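Local coordinates for protein type C neurotoxin (PDB 3PME) that probably binds gangliosides, and perhaps membrane lipids, at the nerve-cell surface as the receptor-binding domain of a mosaic C/D botulinum neurotoxin, at residues G99-I104 / E110-D115; K95-W100 / I116-K121; I145-N148 / Y152-L155; L123-S128 / T134-K139. All coordinates share one frame; numbering follows the deposited sequence.

Interaction 1 (G99-I104 / E110-D115)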
loop_
_atom_site.group_PDB
_atom_site.type_symbol
_atom_site.label_atom_id
_atom_site.label_comp_id
_atom_site.label_asym_id
_atom_site.label_seq_id
_atom_site.Cartn_x
_atom_site.Cartn_y
_atom_site.Cartn_z
ATOM N N GLY A 99 -23.737 19.083 7.396
ATOM C CA GLY A 99 -23.247 17.747 7.688
ATOM C C GLY A 99 -21.777 17.663 7.338
ATOM O O GLY A 99 -21.033 18.628 7.478
ATOM N N TRP A 100 -21.343 16.501 6.871
ATOM C CA TRP A 100 -19.942 16.332 6.476
ATOM C C TRP A 100 -19.851 15.562 5.175
ATOM O O TRP A 100 -20.795 14.864 4.793
ATOM C CB TRP A 100 -19.150 15.606 7.565
ATOM C CG TRP A 100 -19.703 14.244 7.935
ATOM C CD1 TRP A 100 -20.662 13.969 8.871
ATOM C CD2 TRP A 100 -19.329 12.983 7.365
ATOM N NE1 TRP A 100 -20.899 12.614 8.922
ATOM C CE2 TRP A 100 -20.085 11.988 8.013
ATOM C CE3 TRP A 100 -18.412 12.600 6.378
ATOM C CZ2 TRP A 100 -19.964 10.626 7.697
ATOM C CZ3 TRP A 100 -18.289 11.251 6.072
ATOM C CH2 TRP A 100 -19.064 10.285 6.728
ATOM N N LYS A 101 -18.717 15.700 4.485
ATOM C CA LYS A 101 -18.459 14.876 3.305
ATOM C C LYS A 101 -16.961 14.724 3.074
ATOM O O LYS A 101 -16.151 15.487 3.595
ATOM C CB LYS A 101 -19.142 15.460 2.057
ATOM C CG LYS A 101 -18.644 16.837 1.642
ATOM C CD LYS A 101 -19.282 17.280 0.324
ATOM C CE LYS A 101 -18.930 18.728 0.021
ATOM N NZ LYS A 101 -19.620 19.227 -1.200
ATOM N N LEU A 102 -16.606 13.694 2.316
ATOM C CA LEU A 102 -15.239 13.492 1.858
ATOM C C LEU A 102 -15.229 13.599 0.346
ATOM O O LEU A 102 -16.041 12.961 -0.336
ATOM C CB LEU A 102 -14.732 12.112 2.253
ATOM C CG LEU A 102 -13.290 11.792 1.831
ATOM C CD1 LEU A 102 -12.298 12.560 2.695
ATOM C CD2 LEU A 102 -13.039 10.292 1.924
ATOM N N CYS A 103 -14.308 14.402 -0.176
ATOM C CA CYS A 103 -14.141 14.557 -1.623
ATOM C C CYS A 103 -12.715 14.265 -2.053
ATOM O O CYS A 103 -11.788 14.270 -1.243
ATOM C CB CYS A 103 -14.472 15.982 -2.062
ATOM S SG CYS A 103 -16.073 16.579 -1.536
ATOM N N ILE A 104 -12.555 14.022 -3.350
ATOM C CA ILE A 104 -11.256 13.984 -4.002
ATOM C C ILE A 104 -11.254 15.132 -4.993
ATOM O O ILE A 104 -12.216 15.332 -5.727
ATOM C CB ILE A 104 -11.065 12.663 -4.778
ATOM C CG1 ILE A 104 -11.012 11.489 -3.808
ATOM C CG2 ILE A 104 -9.823 12.714 -5.661
ATOM C CD1 ILE A 104 -9.818 11.506 -2.946
ATOM N N GLU A 110 -10.142 15.746 0.623
ATOM C CA GLU A 110 -10.666 16.889 1.367
ATOM C C GLU A 110 -11.841 16.467 2.233
ATOM O O GLU A 110 -12.801 15.860 1.748
ATOM C CB GLU A 110 -11.083 18.013 0.415
ATOM C CG GLU A 110 -11.487 19.297 1.145
ATOM C CD GLU A 110 -11.764 20.468 0.206
ATOM O OE1 GLU A 110 -11.902 20.240 -1.014
ATOM O OE2 GLU A 110 -11.850 21.623 0.689
ATOM N N TRP A 111 -11.752 16.797 3.518
ATOM C CA TRP A 111 -12.819 16.518 4.468
ATOM C C TRP A 111 -13.500 17.827 4.800
ATOM O O TRP A 111 -12.844 18.799 5.159
ATOM C CB TRP A 111 -12.252 15.889 5.738
ATOM C CG TRP A 111 -13.223 15.847 6.900
ATOM C CD1 TRP A 111 -13.419 16.817 7.836
ATOM C CD2 TRP A 111 -14.095 14.771 7.249
ATOM N NE1 TRP A 111 -14.369 16.415 8.749
ATOM C CE2 TRP A 111 -14.797 15.160 8.410
ATOM C CE3 TRP A 111 -14.346 13.514 6.699
ATOM C CZ2 TRP A 111 -15.741 14.338 9.023
ATOM C CZ3 TRP A 111 -15.285 12.693 7.318
ATOM C CH2 TRP A 111 -15.963 13.109 8.467
ATOM N N ILE A 112 -14.818 17.842 4.657
ATOM C CA ILE A 112 -15.587 19.070 4.765
ATOM C C ILE A 112 -16.632 18.936 5.858
ATOM O O ILE A 112 -17.320 17.919 5.938
ATOM C CB ILE A 112 -16.298 19.361 3.427
ATOM C CG1 ILE A 112 -15.267 19.694 2.342
ATOM C CG2 ILE A 112 -17.331 20.493 3.590
ATOM C CD1 ILE A 112 -14.905 21.146 2.286
ATOM N N LEU A 113 -16.738 19.966 6.693
ATOM C CA LEU A 113 -17.764 20.050 7.728
ATOM C C LEU A 113 -18.524 21.340 7.493
ATOM O O LEU A 113 -17.919 22.412 7.402
ATOM C CB LEU A 113 -17.146 20.070 9.131
ATOM C CG LEU A 113 -18.152 20.018 10.290
ATOM C CD1 LEU A 113 -18.870 18.670 10.317
ATOM C CD2 LEU A 113 -17.463 20.267 11.645
ATOM N N GLN A 114 -19.847 21.243 7.386
ATOM C CA GLN A 114 -20.644 22.384 6.941
ATOM C C GLN A 114 -21.804 22.669 7.881
ATOM O O GLN A 114 -22.570 21.764 8.231
ATOM C CB GLN A 114 -21.148 22.122 5.528
ATOM C CG GLN A 114 -21.951 23.246 4.922
ATOM C CD GLN A 114 -22.049 23.077 3.427
ATOM O OE1 GLN A 114 -21.035 23.120 2.726
ATOM N NE2 GLN A 114 -23.256 22.862 2.931
ATOM N N ASP A 115 -21.933 23.935 8.285
ATOM C CA ASP A 115 -22.979 24.331 9.225
ATOM C C ASP A 115 -24.303 24.688 8.550
ATOM O O ASP A 115 -24.443 24.621 7.321
ATOM C CB ASP A 115 -22.492 25.441 10.179
ATOM C CG ASP A 115 -22.376 26.830 9.519
ATOM O OD1 ASP A 115 -22.947 27.091 8.444
ATOM O OD2 ASP A 115 -21.724 27.701 10.142
#
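W111 CH2 lies over one face of the W100 indole, near its rim, 3.3 Å from W100 CE3. The two planes lie 19° apart and their six-membered centroids 4.8 Å, a nearly parallel pair slid so far that the rings barely overlap. On a face of W111, also near the rim, lies the carbonyl oxygen of K101. The rings differ in how they leave the backbone: W111 CG stands anti to its own N and leans toward the partner strand, whereas W100 CG sits between N and carbonyl carbon (chi1 57°). L113 CD1 reaches W100 CB at 4.1 Å on the side of the sheet that carries the two indoles, which L102 shares. On the reverse face K101 and I112 run side by side, CG to CB 3.9 Å, and E110 turns its carboxylate to R105 in a salt bridge. Three hydrogen-bonded pairs, G99 with Q114, K101 with I112 and C103 with E110, fix the register; C103 N to E110 O is the straightest bond, 2.8 Å at 172°. With V71 and F73 of strand 68-77 meeting W111 and L102, the W100/L102/W111/L113 side is the inward face of an antiparallel hairpin in a concanavalin-like beta sandwich.

Interaction 2 (K95-W100 / I116-K121)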
loop_
_atom_site.group_PDB
_atom_site.type_symbol
_atom_site.label_atom_id
_atom_site.label_comp_id
_atom_site.label_asym_id
_atom_site.label_seq_id
_atom_site.Cartn_x
_atom_site.Cartn_y
_atom_site.Cartn_z
ATOM N N LYS A 95 -27.083 16.862 4.308
ATOM C CA LYS A 95 -28.499 16.966 3.989
ATOM C C LYS A 95 -28.979 18.315 4.489
ATOM O O LYS A 95 -28.587 18.749 5.565
ATOM C CB LYS A 95 -29.289 15.858 4.678
ATOM C CG LYS A 95 -29.060 14.487 4.067
ATOM C CD LYS A 95 -29.371 14.498 2.578
ATOM C CE LYS A 95 -28.973 13.187 1.914
ATOM N NZ LYS A 95 -27.492 12.975 1.895
ATOM N N GLN A 96 -29.819 18.983 3.708
ATOM C CA GLN A 96 -30.398 20.247 4.152
ATOM C C GLN A 96 -29.318 21.263 4.529
ATOM O O GLN A 96 -29.414 21.924 5.571
ATOM C CB GLN A 96 -31.315 20.008 5.350
ATOM C CG GLN A 96 -32.220 18.796 5.185
ATOM C CD GLN A 96 -33.000 18.856 3.895
ATOM O OE1 GLN A 96 -32.992 17.911 3.102
ATOM N NE2 GLN A 96 -33.665 19.985 3.664
ATOM N N ASN A 97 -28.290 21.360 3.692
ATOM C CA ASN A 97 -27.252 22.385 3.831
ATOM C C ASN A 97 -26.120 22.064 4.805
ATOM O O ASN A 97 -25.140 22.805 4.870
ATOM C CB ASN A 97 -27.861 23.735 4.232
ATOM C CG ASN A 97 -28.959 24.189 3.290
ATOM O OD1 ASN A 97 -28.962 23.855 2.101
ATOM N ND2 ASN A 97 -29.898 24.963 3.819
ATOM N N SER A 98 -26.250 20.987 5.573
ATOM C CA SER A 98 -25.335 20.783 6.694
ATOM C C SER A 98 -24.938 19.309 6.874
ATOM O O SER A 98 -25.699 18.406 6.542
ATOM C CB SER A 98 -25.955 21.375 7.971
ATOM O OG SER A 98 -25.060 21.370 9.064
ATOM N N GLY A 99 -23.737 19.083 7.396
ATOM C CA GLY A 99 -23.247 17.747 7.688
ATOM C C GLY A 99 -21.777 17.663 7.338
ATOM O O GLY A 99 -21.033 18.628 7.478
ATOM N N TRP A 100 -21.343 16.501 6.871
ATOM C CA TRP A 100 -19.942 16.332 6.476
ATOM C C TRP A 100 -19.851 15.562 5.175
ATOM O O TRP A 100 -20.795 14.864 4.793
ATOM C CB TRP A 100 -19.150 15.606 7.565
ATOM C CG TRP A 100 -19.703 14.244 7.935
ATOM C CD1 TRP A 100 -20.662 13.969 8.871
ATOM C CD2 TRP A 100 -19.329 12.983 7.365
ATOM N NE1 TRP A 100 -20.899 12.614 8.922
ATOM C CE2 TRP A 100 -20.085 11.988 8.013
ATOM C CE3 TRP A 100 -18.412 12.600 6.378
ATOM C CZ2 TRP A 100 -19.964 10.626 7.697
ATOM C CZ3 TRP A 100 -18.289 11.251 6.072
ATOM C CH2 TRP A 100 -19.064 10.285 6.728
ATOM N N ILE A 116 -25.277 25.079 9.365
ATOM C CA ILE A 116 -26.628 25.278 8.850
ATOM C C ILE A 116 -26.794 26.546 8.004
ATOM O O ILE A 116 -27.843 26.749 7.384
ATOM C CB ILE A 116 -27.683 25.187 9.981
ATOM C CG1 ILE A 116 -27.278 26.043 11.185
ATOM C CG2 ILE A 116 -27.845 23.741 10.426
ATOM C CD1 ILE A 116 -27.424 27.545 10.966
ATOM N N ASN A 117 -25.751 27.370 7.954
ATOM C CA ASN A 117 -25.726 28.529 7.061
ATOM C C ASN A 117 -24.907 28.268 5.797
ATOM O O ASN A 117 -24.604 29.191 5.041
ATOM C CB ASN A 117 -25.184 29.758 7.793
ATOM C CG ASN A 117 -26.111 30.228 8.887
ATOM O OD1 ASN A 117 -25.680 30.531 9.996
ATOM N ND2 ASN A 117 -27.401 30.260 8.586
ATOM N N ARG A 118 -24.537 27.008 5.588
ATOM C CA ARG A 118 -23.723 26.613 4.442
ATOM C C ARG A 118 -22.278 27.114 4.511
ATOM O O ARG A 118 -21.544 27.032 3.530
ATOM C CB ARG A 118 -24.388 27.040 3.134
ATOM C CG ARG A 118 -25.721 26.347 2.894
ATOM C CD ARG A 118 -26.323 26.717 1.546
ATOM N NE ARG A 118 -27.064 25.593 0.977
ATOM C CZ ARG A 118 -26.494 24.571 0.345
ATOM N NH1 ARG A 118 -25.174 24.533 0.202
ATOM N NH2 ARG A 118 -27.238 23.583 -0.140
ATOM N N LYS A 119 -21.868 27.624 5.666
ATOM C CA LYS A 119 -20.461 27.938 5.889
ATOM C C LYS A 119 -19.728 26.627 6.159
ATOM O O LYS A 119 -20.251 25.748 6.845
ATOM C CB LYS A 119 -20.319 28.902 7.068
ATOM C CG LYS A 119 -18.888 29.235 7.463
ATOM C CD LYS A 119 -18.845 30.139 8.699
ATOM C CE LYS A 119 -17.412 30.357 9.174
ATOM N NZ LYS A 119 -17.353 31.072 10.484
ATOM N N TYR A 120 -18.532 26.465 5.613
ATOM C CA TYR A 120 -17.822 25.211 5.827
ATOM C C TYR A 120 -16.346 25.406 6.155
ATOM O O TYR A 120 -15.766 26.472 5.915
ATOM C CB TYR A 120 -17.971 24.275 4.627
ATOM C CG TYR A 120 -17.237 24.743 3.398
ATOM C CD1 TYR A 120 -17.824 25.636 2.514
ATOM C CD2 TYR A 120 -15.954 24.295 3.128
ATOM C CE1 TYR A 120 -17.155 26.067 1.391
ATOM C CE2 TYR A 120 -15.277 24.714 1.999
ATOM C CZ TYR A 120 -15.883 25.601 1.139
ATOM O OH TYR A 120 -15.212 26.033 0.020
ATOM N N LYS A 121 -15.765 24.374 6.749
ATOM C CA LYS A 121 -14.323 24.302 6.983
ATOM C C LYS A 121 -13.840 23.010 6.354
ATOM O O LYS A 121 -14.605 22.055 6.232
ATOM C CB LYS A 121 -14.003 24.290 8.480
ATOM C CG LYS A 121 -14.466 25.527 9.234
ATOM C CD LYS A 121 -13.812 26.781 8.678
ATOM C CE LYS A 121 -14.078 27.987 9.572
ATOM N NZ LYS A 121 -13.123 28.029 10.719
#
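N97 and R118 make the polar half of this contact. N97 OD1 lies 2.8 Å from R118 NE, a weak hydrogen bond because the angle at the hydrogen is only 116°; the same oxygen is also 2.8 Å from R118 NH2. The amide and guanidinium planes are turned 56° against each other, and N97 CB lies over one face of the guanidinium. Aliphatic atoms add to the meeting, with R118 CG 3.6 Å from N97 CB. The chi3 torsion of R118 (146°) departs from a fully extended chain and places NE beside N97 OD1. Beside this pair, I116 CG2 packs on S98 CB at 3.9 Å.

One layer out, the backbones hold these groups in place. K95 to S98 form a type I' beta turn, closed by K95 N to S98 O at 3.0 Å and S98 N to K95 O at 3.2 Å, which presents N97 to the arginine. Q114 binds this turn twice, its NE2 to N97 O and its carbonyl to S98 OG; the serine hydroxyl also meets K174 N. On the other segment D115 OD1 receives the backbone N-H groups of N117 and K119, bracing the bend that carries R118.

The bent bond and the exposure of R118 suggest a modest polar link at the surface, whereas the turn itself is secured by firmer main-chain and Q114 bonds.

Interaction 3 (I145-N148 / Y152-L155)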
loop_
_atom_site.group_PDB
_atom_site.type_symbol
_atom_site.label_atom_id
_atom_site.label_comp_id
_atom_site.label_asym_id
_atom_site.label_seq_id
_atom_site.Cartn_x
_atom_site.Cartn_y
_atom_site.Cartn_z
ATOM N N ILE A 145 -9.757 11.179 10.782
ATOM C CA ILE A 145 -10.220 12.534 11.060
ATOM C C ILE A 145 -10.752 12.562 12.484
ATOM O O ILE A 145 -11.609 11.750 12.824
ATOM C CB ILE A 145 -11.389 12.935 10.144
ATOM C CG1 ILE A 145 -11.079 12.660 8.671
ATOM C CG2 ILE A 145 -11.754 14.413 10.367
ATOM C CD1 ILE A 145 -9.976 13.469 8.154
ATOM N N THR A 146 -10.252 13.479 13.316
ATOM C CA THR A 146 -10.883 13.694 14.626
ATOM C C THR A 146 -11.606 15.039 14.606
ATOM O O THR A 146 -11.162 15.992 13.952
ATOM C CB THR A 146 -9.886 13.615 15.814
ATOM O OG1 THR A 146 -8.946 14.700 15.744
ATOM C CG2 THR A 146 -9.124 12.285 15.810
ATOM N N ASN A 147 -12.737 15.095 15.301
ATOM C CA ASN A 147 -13.551 16.306 15.339
ATOM C C ASN A 147 -13.904 16.628 16.769
ATOM O O ASN A 147 -14.355 15.766 17.505
ATOM C CB ASN A 147 -14.853 16.104 14.559
ATOM C CG ASN A 147 -14.623 15.724 13.108
ATOM O OD1 ASN A 147 -14.332 16.574 12.269
ATOM N ND2 ASN A 147 -14.770 14.442 12.804
ATOM N N ASN A 148 -13.697 17.875 17.168
ATOM C CA ASN A 148 -14.174 18.307 18.469
ATOM C C ASN A 148 -14.789 19.693 18.366
ATOM O O ASN A 148 -14.128 20.663 17.992
ATOM C CB ASN A 148 -13.062 18.268 19.522
ATOM C CG ASN A 148 -13.606 18.273 20.935
ATOM O OD1 ASN A 148 -14.460 19.092 21.280
ATOM N ND2 ASN A 148 -13.123 17.353 21.761
ATOM N N TYR A 152 -11.211 21.870 17.191
ATOM C CA TYR A 152 -10.635 21.587 15.880
ATOM C C TYR A 152 -11.050 20.262 15.285
ATOM O O TYR A 152 -11.413 19.311 15.982
ATOM C CB TYR A 152 -9.102 21.627 15.964
ATOM C CG TYR A 152 -8.666 22.897 16.608
ATOM C CD1 TYR A 152 -8.653 23.006 17.980
ATOM C CD2 TYR A 152 -8.355 24.011 15.851
ATOM C CE1 TYR A 152 -8.318 24.176 18.580
ATOM C CE2 TYR A 152 -8.011 25.202 16.458
ATOM C CZ TYR A 152 -7.996 25.260 17.827
ATOM O OH TYR A 152 -7.667 26.418 18.491
ATOM N N MET A 153 -10.984 20.209 13.966
ATOM C CA MET A 153 -10.934 18.913 13.313
ATOM C C MET A 153 -9.513 18.724 12.798
ATOM O O MET A 153 -8.848 19.679 12.405
ATOM C CB MET A 153 -11.983 18.806 12.222
ATOM C CG MET A 153 -11.906 19.853 11.160
ATOM S SD MET A 153 -13.285 19.612 10.033
ATOM C CE MET A 153 -12.889 20.853 8.814
ATOM N N LYS A 154 -9.035 17.487 12.841
ATOM C CA LYS A 154 -7.646 17.203 12.554
ATOM C C LYS A 154 -7.565 16.016 11.616
ATOM O O LYS A 154 -8.342 15.076 11.737
ATOM C CB LYS A 154 -6.888 16.891 13.840
ATOM C CG LYS A 154 -6.691 18.132 14.732
ATOM C CD LYS A 154 -6.465 17.763 16.208
ATOM C CE LYS A 154 -5.058 17.256 16.487
ATOM N NZ LYS A 154 -4.911 16.808 17.913
ATOM N N LEU A 155 -6.621 16.096 10.690
ATOM C CA LEU A 155 -6.420 15.055 9.691
ATOM C C LEU A 155 -5.101 14.339 9.917
ATOM O O LEU A 155 -4.031 14.966 9.923
ATOM C CB LEU A 155 -6.425 15.682 8.299
ATOM C CG LEU A 155 -6.090 14.722 7.158
ATOM C CD1 LEU A 155 -7.052 13.556 7.166
ATOM C CD2 LEU A 155 -6.180 15.480 5.854
HETATM O O HOH W 1 -9.967 17.016 16.780
HETATM O O HOH W 2 -7.173 14.790 17.928
#
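A beta hairpin of strands 141-148 and 152-157 brings these segments together, within one sheet of the concanavalin-like domain. T146 and K154 form the hydrogen-bonded pair: T146 N to K154 O is 2.9 Å and K154 N to T146 O 2.8 Å. N148 N adds a bond to Y152 O at 2.9 Å. T146 OG1, held between its backbone N and carbonyl carbon (chi1 66°), faces K154 CB at 3.6 Å and serves as a water hub. One water joins it to Y152 O, donating to that carbonyl, and a second, 2.8 Å from OG1, accepts from K154 NZ. The lysine chain bends at chi3 (77°) to bring its amine to this water, and a sulfate ion lies near its side chain. On the reverse face, N147 OD1 approaches M153 CB at 3.2 Å, while N147 ND2 is bonded to S69 OG. The apolar pair I145 and L155 extends that face, from which the methionine chain, extended beyond CG, projects toward the opposing sheet. Strand 68-77 flanks 141-148 on one side and strand 160-166 flanks 152-157 on the other, while W111 and L113 of strand 108-114 and L123 of strand 120-126 cover the methionine face from the opposing sheet.

Interaction 4 (L123-S128 / T134-K139)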
loop_
_atom_site.group_PDB
_atom_site.type_symbol
_atom_site.label_atom_id
_atom_site.label_comp_id
_atom_site.label_asym_id
_atom_site.label_seq_id
_atom_site.Cartn_x
_atom_site.Cartn_y
_atom_site.Cartn_z
ATOM N N LEU A 123 -10.361 20.110 5.703
ATOM C CA LEU A 123 -9.007 19.596 5.855
ATOM C C LEU A 123 -8.632 19.072 4.486
ATOM O O LEU A 123 -9.401 18.339 3.879
ATOM C CB LEU A 123 -8.981 18.448 6.857
ATOM C CG LEU A 123 -9.320 18.823 8.302
ATOM C CD1 LEU A 123 -9.683 17.555 9.078
ATOM C CD2 LEU A 123 -8.113 19.530 8.913
ATOM N N ILE A 124 -7.456 19.453 4.007
ATOM C CA ILE A 124 -7.031 19.084 2.668
ATOM C C ILE A 124 -5.652 18.450 2.734
ATOM O O ILE A 124 -4.752 18.960 3.399
ATOM C CB ILE A 124 -7.008 20.310 1.737
ATOM C CG1 ILE A 124 -8.378 20.989 1.717
ATOM C CG2 ILE A 124 -6.637 19.892 0.313
ATOM C CD1 ILE A 124 -8.369 22.377 1.076
ATOM N N PHE A 125 -5.491 17.321 2.059
ATOM C CA PHE A 125 -4.195 16.658 2.014
ATOM C C PHE A 125 -3.843 16.287 0.578
ATOM O O PHE A 125 -4.594 15.573 -0.103
ATOM C CB PHE A 125 -4.204 15.407 2.892
ATOM C CG PHE A 125 -2.917 14.632 2.868
ATOM C CD1 PHE A 125 -1.766 15.155 3.443
ATOM C CD2 PHE A 125 -2.852 13.384 2.259
ATOM C CE1 PHE A 125 -0.583 14.439 3.429
ATOM C CE2 PHE A 125 -1.656 12.668 2.225
ATOM C CZ PHE A 125 -0.525 13.194 2.808
ATOM N N ASP A 126 -2.691 16.772 0.124
ATOM C CA ASP A 126 -2.183 16.448 -1.205
ATOM C C ASP A 126 -1.507 15.080 -1.176
ATOM O O ASP A 126 -0.329 14.960 -0.836
ATOM C CB ASP A 126 -1.187 17.528 -1.633
ATOM C CG ASP A 126 -0.616 17.300 -3.022
ATOM O OD1 ASP A 126 -0.894 16.254 -3.636
ATOM O OD2 ASP A 126 0.131 18.186 -3.503
ATOM N N TYR A 127 -2.253 14.042 -1.538
ATOM C CA TYR A 127 -1.697 12.701 -1.486
ATOM C C TYR A 127 -0.949 12.385 -2.778
ATOM O O TYR A 127 -0.142 11.470 -2.793
ATOM C CB TYR A 127 -2.789 11.650 -1.208
ATOM C CG TYR A 127 -3.730 11.476 -2.365
ATOM C CD1 TYR A 127 -3.431 10.591 -3.393
ATOM C CD2 TYR A 127 -4.909 12.195 -2.444
ATOM C CE1 TYR A 127 -4.286 10.434 -4.476
ATOM C CE2 TYR A 127 -5.763 12.058 -3.527
ATOM C CZ TYR A 127 -5.446 11.170 -4.538
ATOM O OH TYR A 127 -6.297 11.044 -5.594
ATOM N N SER A 128 -1.190 13.166 -3.833
ATOM C CA SER A 128 -0.613 12.869 -5.154
ATOM C C SER A 128 0.837 13.321 -5.297
ATOM O O SER A 128 1.672 12.597 -5.839
ATOM C CB SER A 128 -1.443 13.531 -6.252
ATOM O OG SER A 128 -0.879 13.293 -7.539
ATOM N N THR A 134 6.955 9.071 -5.077
ATOM C CA THR A 134 7.155 9.294 -3.651
ATOM C C THR A 134 5.819 9.584 -2.967
ATOM O O THR A 134 5.720 9.575 -1.739
ATOM C CB THR A 134 8.122 10.469 -3.390
ATOM O OG1 THR A 134 7.489 11.708 -3.744
ATOM C CG2 THR A 134 9.398 10.303 -4.203
ATOM N N GLY A 135 4.796 9.856 -3.770
ATOM C CA GLY A 135 3.463 10.117 -3.255
ATOM C C GLY A 135 2.628 8.862 -3.067
ATOM O O GLY A 135 3.152 7.743 -3.081
ATOM N N TYR A 136 1.316 9.048 -2.923
ATOM C CA TYR A 136 0.407 7.950 -2.602
ATOM C C TYR A 136 -0.572 7.611 -3.721
ATOM O O TYR A 136 -1.584 6.957 -3.475
ATOM C CB TYR A 136 -0.418 8.282 -1.350
ATOM C CG TYR A 136 0.377 8.688 -0.128
ATOM C CD1 TYR A 136 0.761 7.750 0.820
ATOM C CD2 TYR A 136 0.726 10.018 0.078
ATOM C CE1 TYR A 136 1.485 8.129 1.948
ATOM C CE2 TYR A 136 1.444 10.406 1.195
ATOM C CZ TYR A 136 1.819 9.458 2.123
ATOM O OH TYR A 136 2.536 9.863 3.229
ATOM N N THR A 137 -0.296 8.050 -4.947
ATOM C CA THR A 137 -1.185 7.713 -6.054
ATOM C C THR A 137 -1.325 6.188 -6.179
ATOM O O THR A 137 -0.330 5.479 -6.309
ATOM C CB THR A 137 -0.684 8.305 -7.386
ATOM O OG1 THR A 137 -0.632 9.735 -7.286
ATOM C CG2 THR A 137 -1.646 7.932 -8.503
ATOM N N ASN A 138 -2.572 5.712 -6.136
ATOM C CA ASN A 138 -2.923 4.292 -6.185
ATOM C C ASN A 138 -2.314 3.424 -5.089
ATOM O O ASN A 138 -2.197 2.200 -5.249
ATOM C CB ASN A 138 -2.610 3.673 -7.559
ATOM C CG ASN A 138 -3.361 2.377 -7.786
ATOM O OD1 ASN A 138 -4.558 2.291 -7.491
ATOM N ND2 ASN A 138 -2.674 1.369 -8.341
ATOM N N LYS A 139 -1.927 4.044 -3.977
ATOM C CA LYS A 139 -1.394 3.310 -2.838
ATOM C C LYS A 139 -2.391 3.398 -1.697
ATOM O O LYS A 139 -3.003 4.441 -1.491
ATOM C CB LYS A 139 -0.051 3.893 -2.380
ATOM C CG LYS A 139 1.031 3.791 -3.424
ATOM C CD LYS A 139 2.352 4.309 -2.911
ATOM C CE LYS A 139 3.395 4.267 -4.025
ATOM N NZ LYS A 139 4.593 5.069 -3.664
HETATM O O HOH W 3 1.837 9.903 -6.090
#
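F125 turns the edge of its ring to Y136, whose CE2 lies near the phenylalanine plane, 3.8 Å from F125 CZ. The ring planes stand at 55° with centroids 5.9 Å apart, an oblique pair. A main-chain group also meets the tyrosine ring: Y127 O lies at its edge, in plane, 3.3 Å from Y136 CD2. The same carbonyl accepts Y136 N at 2.8 Å, so the oxygen that bonds the backbone N-H also lies against the ring edge. Y136 CG stands anti to the carbonyl carbon (chi1 -53°), which sets the edge of the ring, at CD2, beside Y127 O. A water bridges the next residues, donating to S128 O at 2.7 Å and accepting from T137 N at 3.0 Å. K139 NZ reaches back to G135 O across the type II turn from Y136 to K139, and the hydroxyls of Y127 and T82 are hydrogen-bonded. The contact closes the loop between strands 120-126 and 141-148. L155 and I157 of strand 152-157 pack on F125, F141 meets Y136, helix 79-82 touches S128 and T137, and N138 reaches W227, D409 and W412, joining this end of the sandwich to the C-terminal part of the chain.

Overall arrangement
Interactions 1, 2 and 4 are linked through the neighbouring strands 108-114 and 120-126, with interactions 2 and 4 at the two ends of the latter, their centres about 26 Å apart. Interaction 3 belongs to the facing sheet and meets interaction 1 across the interior of the sandwich, so the two hairpins press their apolar faces together. Interactions 1 and 4 are buried, the former ruled by paired strands and indoles, the latter by a loop held through one carbonyl and a water. Interaction 2 is the outlying, partly buried meeting of two turns, with a weak polar bond across it, while interaction 3 is divided between a mainly apolar inner face and an outer face wetted by ordered water.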